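Local structure of glutamine amidotransferase type-2 domain-containing protein (1TE5) at residues V74-I78 and T104-N108; S89-F94 and V124-E130. The protein is a predicted class-II glutamine amidotransferase of the Ntn-hydrolase clan, which probably releases ammonia from glutamine for transfer to an acceptor that is not known. All blocks are in the same frame, centred on the assembly; numbering follows the deposited sequence.

How the contacts relate
Both contacts belong to the same N-terminal nucleophile (Ntn) hydrolase fold, with their centres about 11 Å apart. Contact 1, about 2 Å from the centre of the chain, packs strand 73-80 of one antiparallel sheet against strand 101-108 of a second; contact 2, about 13 Å from that centre, ties the loop entering strand 94-98 to the start of helix 128-143. Along the chain the segments alternate: 74-78, 89-94, 104-108, 124-130. Strands 94-98 and 101-108 are sheet neighbours, and Phe-105 N lies 2.9 Å from Phe-94 O. The contacts also meet through His-107 ND1 and Ser-129 OG, 2.7 Å apart, which joins the sheet interface to the first turn of the helix.

Contact 1. Residues V74-I78 and T104-N108; sequences VIGHI and TFAHN
Thr-104 meets Ile-75 where two strands of different sheets pack face to face, their axes approaching to 6.9 Å with the chain directions 34° apart. The Thr-104 methyl reaches across, CG2 coming 3.6 Å from Ile-75 CB, while OG1 turns elsewhere and bonds the hydroxyl of Tyr-41. The two side chains run alongside each other, pointing opposite ways, and Ile-75 CD1 runs on to the Thr-104 carbonyl. Ala-106 comes next on the same face. Ala-106 CB stands 3.6 Å from Ile-75 CG2; with CG1 of Ile-75 beside the backbone N (chi1 -77°), CG2 is left opposite that N, where it touches both Thr-104 CG2 and Ala-106 CB. His-107 contributes its carbonyl: O lies 3.1 Å from His-77 NE2, at the edge of the imidazole and near its plane. The His-107 side chain leaves the strand on the far side from 74-78, and its ring is bonded by Ser-129 and by Val-169 O. At Asn-108 the amide passes beside the His-77 ring with the planes 78° apart, Asn-108 ND2 reaching to 4.0 Å from His-77 CE1. This is part of the buried layer between the sheets characteristic of Ntn hydrolases: strand 74-78 is flanked by strands 35-42 and 4-9, with Leu-4 packing on Ala-106, whereas strand 104-108 lies between 94-98 and 171-175, and Phe-105 faces Phe-133 of helix 128-143.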
ATOM      1  N   VAL A  74       9.327   4.251  10.068  1.00 19.47           N
ATOM      2  CA  VAL A  74       9.200   4.901   8.775  1.00 20.03           C
ATOM      3  C   VAL A  74      10.355   4.514   7.874  1.00 21.45           C
ATOM      4  O   VAL A  74      11.501   4.540   8.296  1.00 23.05           O
ATOM      5  CB  VAL A  74       9.216   6.432   8.939  1.00 22.03           C
ATOM      6  CG1 VAL A  74       9.191   7.116   7.569  1.00 21.82           C
ATOM      7  CG2 VAL A  74       8.047   6.881   9.797  1.00 21.29           C
ATOM      8  N   ILE A  75      10.036   4.086   6.661  1.00 20.89           N
ATOM      9  CA  ILE A  75      11.041   3.724   5.671  1.00 24.15           C
ATOM     10  C   ILE A  75      10.673   4.473   4.395  1.00 24.81           C
ATOM     11  O   ILE A  75       9.533   4.404   3.935  1.00 24.05           O
ATOM     12  CB  ILE A  75      11.085   2.195   5.364  1.00 23.34           C
ATOM     13  CG1 ILE A  75      11.797   1.437   6.481  1.00 25.98           C
ATOM     14  CG2 ILE A  75      11.828   1.933   4.061  1.00 27.77           C
ATOM     15  CD1 ILE A  75      12.079  -0.002   6.136  1.00 28.55           C
ATOM     16  N   GLY A  76      11.646   5.161   3.814  1.00 25.18           N
ATOM     17  CA  GLY A  76      11.387   5.904   2.599  1.00 24.71           C
ATOM     18  C   GLY A  76      12.603   6.003   1.705  1.00 26.07           C
ATOM     19  O   GLY A  76      13.737   5.734   2.134  1.00 26.30           O
ATOM     20  N   HIS A  77      12.362   6.348   0.445  1.00 24.42           N
ATOM     21  CA  HIS A  77      13.428   6.502  -0.535  1.00 27.05           C
ATOM     22  C   HIS A  77      13.063   7.680  -1.429  1.00 24.53           C
ATOM     23  O   HIS A  77      12.112   7.619  -2.204  1.00 25.33           O
ATOM     24  CB  HIS A  77      13.552   5.267  -1.409  1.00 25.83           C
ATOM     25  CG  HIS A  77      14.801   5.161  -2.233  1.00 29.89           C
ATOM     26  ND1 HIS A  77      15.587   6.255  -2.530  1.00 31.70           N
ATOM     27  CD2 HIS A  77      15.398   4.098  -2.824  1.00 28.52           C
ATOM     28  CE1 HIS A  77      16.614   5.869  -3.267  1.00 32.25           C
ATOM     29  NE2 HIS A  77      16.524   4.566  -3.459  1.00 29.61           N
ATOM     30  N   ILE A  78      13.814   8.765  -1.292  1.00 27.60           N
ATOM     31  CA  ILE A  78      13.569   9.979  -2.069  1.00 27.54           C
ATOM     32  C   ILE A  78      14.591  10.099  -3.201  1.00 29.43           C
ATOM     33  O   ILE A  78      15.699   9.563  -3.110  1.00 30.82           O
ATOM     34  CB  ILE A  78      13.654  11.224  -1.151  1.00 24.92           C
ATOM     35  CG1 ILE A  78      12.826  11.003   0.119  1.00 25.15           C
ATOM     36  CG2 ILE A  78      13.173  12.474  -1.883  1.00 26.61           C
ATOM     37  CD1 ILE A  78      11.365  10.704  -0.117  1.00 27.55           C
ATOM     38  N   THR A 104       8.778  -4.113   4.785  1.00 22.11           N
ATOM     39  CA  THR A 104       9.041  -2.939   3.953  1.00 20.58           C
ATOM     40  C   THR A 104      10.530  -2.921   3.591  1.00 19.60           C
ATOM     41  O   THR A 104      11.383  -3.187   4.437  1.00 22.53           O
ATOM     42  CB  THR A 104       8.614  -1.635   4.687  1.00 23.00           C
ATOM     43  OG1 THR A 104       7.185  -1.605   4.838  1.00 26.93           O
ATOM     44  CG2 THR A 104       9.028  -0.414   3.892  1.00 27.66           C
ATOM     45  N   PHE A 105      10.842  -2.633   2.331  1.00 23.84           N
ATOM     46  CA  PHE A 105      12.219  -2.629   1.854  1.00 23.61           C
ATOM     47  C   PHE A 105      12.568  -1.419   0.977  1.00 22.90           C
ATOM     48  O   PHE A 105      11.814  -1.035   0.082  1.00 24.13           O
ATOM     49  CB  PHE A 105      12.438  -3.926   1.072  1.00 24.78           C
ATOM     50  CG  PHE A 105      13.812  -4.087   0.476  1.00 23.61           C
ATOM     51  CD1 PHE A 105      14.818  -4.737   1.173  1.00 25.78           C
ATOM     52  CD2 PHE A 105      14.071  -3.676  -0.830  1.00 26.90           C
ATOM     53  CE1 PHE A 105      16.058  -4.982   0.578  1.00 25.95           C
ATOM     54  CE2 PHE A 105      15.311  -3.916  -1.430  1.00 31.98           C
ATOM     55  CZ  PHE A 105      16.301  -4.571  -0.723  1.00 29.30           C
ATOM     56  N   ALA A 106      13.718  -0.816   1.245  1.00 24.13           N
ATOM     57  CA  ALA A 106      14.188   0.315   0.464  1.00 26.30           C
ATOM     58  C   ALA A 106      15.672   0.089   0.203  1.00 27.68           C
ATOM     59  O   ALA A 106      16.434  -0.198   1.127  1.00 26.76           O
ATOM     60  CB  ALA A 106      13.960   1.612   1.213  1.00 26.33           C
ATOM     61  N   HIS A 107      16.068   0.194  -1.063  1.00 28.39           N
ATOM     62  CA  HIS A 107      17.454  -0.021  -1.458  1.00 29.86           C
ATOM     63  C   HIS A 107      18.030   1.121  -2.304  1.00 28.69           C
ATOM     64  O   HIS A 107      17.391   1.619  -3.235  1.00 27.83           O
ATOM     65  CB  HIS A 107      17.509  -1.334  -2.233  1.00 29.24           C
ATOM     66  CG  HIS A 107      18.756  -1.481  -3.056  1.00 30.58           C
ATOM     67  ND1 HIS A 107      18.749  -1.930  -4.360  1.00 32.78           N
ATOM     68  CD2 HIS A 107      20.053  -1.229  -2.755  1.00 31.19           C
ATOM     69  CE1 HIS A 107      19.985  -1.956  -4.823  1.00 32.15           C
ATOM     70  NE2 HIS A 107      20.796  -1.533  -3.869  1.00 29.20           N
ATOM     71  N   ASN A 108      19.231   1.547  -1.941  1.00 33.96           N
ATOM     72  CA  ASN A 108      19.933   2.597  -2.657  1.00 39.08           C
ATOM     73  C   ASN A 108      21.219   1.988  -3.184  1.00 41.19           C
ATOM     74  O   ASN A 108      21.993   1.410  -2.423  1.00 39.49           O
ATOM     75  CB  ASN A 108      20.267   3.758  -1.724  1.00 43.01           C
ATOM     76  CG  ASN A 108      21.147   4.800  -2.387  1.00 48.67           C
ATOM     77  OD1 ASN A 108      22.290   5.024  -1.983  1.00 50.07           O
ATOM     78  ND2 ASN A 108      20.620   5.434  -3.431  1.00 49.07           N
TER

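Contact 2. Residues S89-F94 and V124-E130; sequences SNTHPF and VGETDSE
From Ser-89 and Gly-125, whose CA atoms are 4.6 Å apart, the backbones part to 8.3 Å between the CA atoms of His-92 and Ser-129 and close again to 6.9 Å between those of Phe-94 and Glu-130. The Asn-90 amide works with both ends. OD1 accepts from Glu-126 N at 2.7 Å, in the carbonyl plane, and more weakly from Thr-127 N; ND2 gives a straight bond (165°) to Glu-126 OE2 at 3.0 Å, coming from above the carboxylate plane. The bend at chi2 of Glu-126 brings that carboxylate back to the loop. Thr-127 is the N-cap of helix 128-143, its OG1 accepting from Glu-130 N. Against this capped helix start the loop, with its cis peptide before Pro-93, packs through Asn-90, His-92 and Phe-94. On the first turn Ser-129 OG sits at the edge of the His-92 ring, 2.8 Å from NE2 in a hydrogen bond, and is also bonded by His-107. Phe-94 presents one face to Glu-130 CB, a CH-pi contact 3.9 Å from the ring centroid. The Glu-130 carboxylate stacks nearly parallel to the ring (16°); it accepts from Val-124 N at OE2 (2.8 Å) and Gly-125 N at OE1, while Arg-96 adds a salt bridge.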
ATOM      1  N   SER A  89       5.484   0.380 -10.512  1.00 26.52           N
ATOM      2  CA  SER A  89       6.010  -0.928 -10.127  1.00 27.89           C
ATOM      3  C   SER A  89       7.518  -0.928  -9.886  1.00 29.00           C
ATOM      4  O   SER A  89       8.071  -1.890  -9.335  1.00 27.38           O
ATOM      5  CB  SER A  89       5.623  -2.002 -11.156  1.00 29.67           C
ATOM      6  OG  SER A  89       6.089  -1.711 -12.459  1.00 30.69           O
ATOM      7  N   ASN A  90       8.171   0.162 -10.274  1.00 31.15           N
ATOM      8  CA  ASN A  90       9.618   0.306 -10.112  1.00 28.25           C
ATOM      9  C   ASN A  90       9.996   1.394  -9.107  1.00 28.19           C
ATOM     10  O   ASN A  90      11.152   1.814  -9.043  1.00 27.16           O
ATOM     11  CB  ASN A  90      10.245   0.544 -11.474  1.00 27.88           C
ATOM     12  CG  ASN A  90      10.159  -0.611 -12.459  1.00 29.23           C
ATOM     13  OD1 ASN A  90      10.425  -1.753 -12.107  1.00 28.39           O
ATOM     14  ND2 ASN A  90       9.745  -0.323 -13.688  1.00 35.35           N
ATOM     15  N   THR A  91       9.033   1.807  -8.292  1.00 26.80           N
ATOM     16  CA  THR A  91       9.252   2.842  -7.288  1.00 25.10           C
ATOM     17  C   THR A  91       9.316   2.230  -5.867  1.00 27.37           C
ATOM     18  O   THR A  91       8.515   1.361  -5.533  1.00 25.71           O
ATOM     19  CB  THR A  91       8.119   3.890  -7.384  1.00 26.10           C
ATOM     20  OG1 THR A  91       8.053   4.394  -8.728  1.00 25.76           O
ATOM     21  CG2 THR A  91       8.356   5.038  -6.439  1.00 21.52           C
ATOM     22  N   HIS A  92      10.328   2.642  -5.101  1.00 26.13           N
ATOM     23  CA  HIS A  92      10.559   2.191  -3.728  1.00 26.66           C
ATOM     24  C   HIS A  92       9.706   3.022  -2.786  1.00 24.52           C
ATOM     25  O   HIS A  92       9.353   4.152  -3.100  1.00 26.73           O
ATOM     26  CB  HIS A  92      12.013   2.446  -3.297  1.00 30.04           C
ATOM     27  CG  HIS A  92      13.047   1.745  -4.118  1.00 34.20           C
ATOM     28  ND1 HIS A  92      12.999   1.679  -5.495  1.00 40.14           N
ATOM     29  CD2 HIS A  92      14.194   1.133  -3.753  1.00 32.26           C
ATOM     30  CE1 HIS A  92      14.077   1.060  -5.942  1.00 40.89           C
ATOM     31  NE2 HIS A  92      14.817   0.719  -4.902  1.00 37.97           N
ATOM     32  N   PRO A  93       9.411   2.494  -1.589  1.00 23.97           N
ATOM     33  CA  PRO A  93       9.825   1.175  -1.094  1.00 25.17           C
ATOM     34  C   PRO A  93       8.850   0.059  -1.526  1.00 23.55           C
ATOM     35  O   PRO A  93       7.808   0.346  -2.103  1.00 24.94           O
ATOM     36  CB  PRO A  93       9.840   1.375   0.419  1.00 26.15           C
ATOM     37  CG  PRO A  93       8.766   2.376   0.638  1.00 28.52           C
ATOM     38  CD  PRO A  93       8.982   3.359  -0.473  1.00 25.48           C
ATOM     39  N   PHE A  94       9.209  -1.196  -1.248  1.00 21.94           N
ATOM     40  CA  PHE A  94       8.377  -2.343  -1.610  1.00 23.72           C
ATOM     41  C   PHE A  94       7.839  -3.051  -0.363  1.00 20.89           C
ATOM     42  O   PHE A  94       8.516  -3.118   0.665  1.00 25.94           O
ATOM     43  CB  PHE A  94       9.166  -3.323  -2.484  1.00 24.01           C
ATOM     44  CG  PHE A  94       9.713  -2.705  -3.737  1.00 22.68           C
ATOM     45  CD1 PHE A  94      11.059  -2.379  -3.838  1.00 24.70           C
ATOM     46  CD2 PHE A  94       8.876  -2.433  -4.816  1.00 19.40           C
ATOM     47  CE1 PHE A  94      11.558  -1.791  -5.004  1.00 26.09           C
ATOM     48  CE2 PHE A  94       9.363  -1.848  -5.981  1.00 25.47           C
ATOM     49  CZ  PHE A  94      10.704  -1.528  -6.075  1.00 28.10           C
ATOM     50  N   VAL A 124       7.135  -7.632  -9.022  1.00 23.67           N
ATOM     51  CA  VAL A 124       6.076  -7.173  -9.916  1.00 23.82           C
ATOM     52  C   VAL A 124       6.715  -6.248 -10.973  1.00 21.22           C
ATOM     53  O   VAL A 124       6.310  -6.230 -12.143  1.00 24.24           O
ATOM     54  CB  VAL A 124       4.983  -6.416  -9.130  1.00 22.51           C
ATOM     55  CG1 VAL A 124       3.885  -5.940 -10.074  1.00 21.38           C
ATOM     56  CG2 VAL A 124       4.403  -7.327  -8.048  1.00 23.45           C
ATOM     57  N   GLY A 125       7.706  -5.476 -10.523  1.00 24.03           N
ATOM     58  CA  GLY A 125       8.444  -4.563 -11.382  1.00 23.10           C
ATOM     59  C   GLY A 125       9.735  -5.189 -11.891  1.00 24.15           C
ATOM     60  O   GLY A 125       9.985  -6.380 -11.692  1.00 23.58           O
ATOM     61  N   GLU A 126      10.562  -4.395 -12.554  1.00 26.23           N
ATOM     62  CA  GLU A 126      11.804  -4.914 -13.101  1.00 29.00           C
ATOM     63  C   GLU A 126      13.062  -4.464 -12.373  1.00 31.04           C
ATOM     64  O   GLU A 126      14.173  -4.762 -12.816  1.00 27.17           O
ATOM     65  CB  GLU A 126      11.925  -4.555 -14.584  1.00 31.90           C
ATOM     66  CG  GLU A 126      10.726  -4.935 -15.440  1.00 31.71           C
ATOM     67  CD  GLU A 126       9.606  -3.917 -15.376  1.00 38.16           C
ATOM     68  OE1 GLU A 126       8.444  -4.331 -15.179  1.00 39.46           O
ATOM     69  OE2 GLU A 126       9.885  -2.707 -15.537  1.00 43.35           O
ATOM     70  N   THR A 127      12.898  -3.748 -11.267  1.00 30.75           N
ATOM     71  CA  THR A 127      14.043  -3.265 -10.507  1.00 30.47           C
ATOM     72  C   THR A 127      14.903  -4.387  -9.945  1.00 31.83           C
ATOM     73  O   THR A 127      14.434  -5.510  -9.756  1.00 30.71           O
ATOM     74  CB  THR A 127      13.609  -2.348  -9.327  1.00 33.73           C
ATOM     75  OG1 THR A 127      12.578  -2.984  -8.555  1.00 39.81           O
ATOM     76  CG2 THR A 127      13.108  -1.012  -9.844  1.00 34.66           C
ATOM     77  N   ASP A 128      16.187  -4.105  -9.771  1.00 29.26           N
ATOM     78  CA  ASP A 128      17.090  -5.075  -9.180  1.00 28.56           C
ATOM     79  C   ASP A 128      16.798  -5.035  -7.684  1.00 25.49           C
ATOM     80  O   ASP A 128      16.992  -6.019  -6.974  1.00 20.17           O
ATOM     81  CB  ASP A 128      18.558  -4.701  -9.432  1.00 35.18           C
ATOM     82  CG  ASP A 128      19.074  -5.179 -10.793  1.00 46.45           C
ATOM     83  OD1 ASP A 128      18.393  -5.974 -11.484  1.00 48.54           O
ATOM     84  OD2 ASP A 128      20.192  -4.762 -11.165  1.00 51.37           O
ATOM     85  N   SER A 129      16.350  -3.876  -7.213  1.00 24.09           N
ATOM     86  CA  SER A 129      16.018  -3.686  -5.808  1.00 25.67           C
ATOM     87  C   SER A 129      14.926  -4.653  -5.357  1.00 24.79           C
ATOM     88  O   SER A 129      15.039  -5.272  -4.297  1.00 23.27           O
ATOM     89  CB  SER A 129      15.550  -2.247  -5.561  1.00 24.10           C
ATOM     90  OG  SER A 129      16.581  -1.307  -5.828  1.00 32.01           O
ATOM     91  N   GLU A 130      13.859  -4.753  -6.147  1.00 26.44           N
ATOM     92  CA  GLU A 130      12.738  -5.629  -5.826  1.00 28.36           C
ATOM     93  C   GLU A 130      13.112  -7.103  -5.963  1.00 28.38           C
ATOM     94  O   GLU A 130      12.581  -7.955  -5.248  1.00 27.16           O
ATOM     95  CB  GLU A 130      11.537  -5.302  -6.706  1.00 28.35           C
ATOM     96  CG  GLU A 130      10.290  -6.078  -6.351  1.00 27.16           C
ATOM     97  CD  GLU A 130       9.086  -5.650  -7.152  1.00 23.75           C
ATOM     98  OE1 GLU A 130       9.247  -4.856  -8.111  1.00 24.95           O
ATOM     99  OE2 GLU A 130       7.975  -6.110  -6.810  1.00 24.80           O
TER
HETATM  100  O   HOH W   1       6.577  -3.413  -7.310  1.00 21.12           O
HETATM  101  O   HOH W   2       6.074  -3.928 -13.878  1.00 30.31           O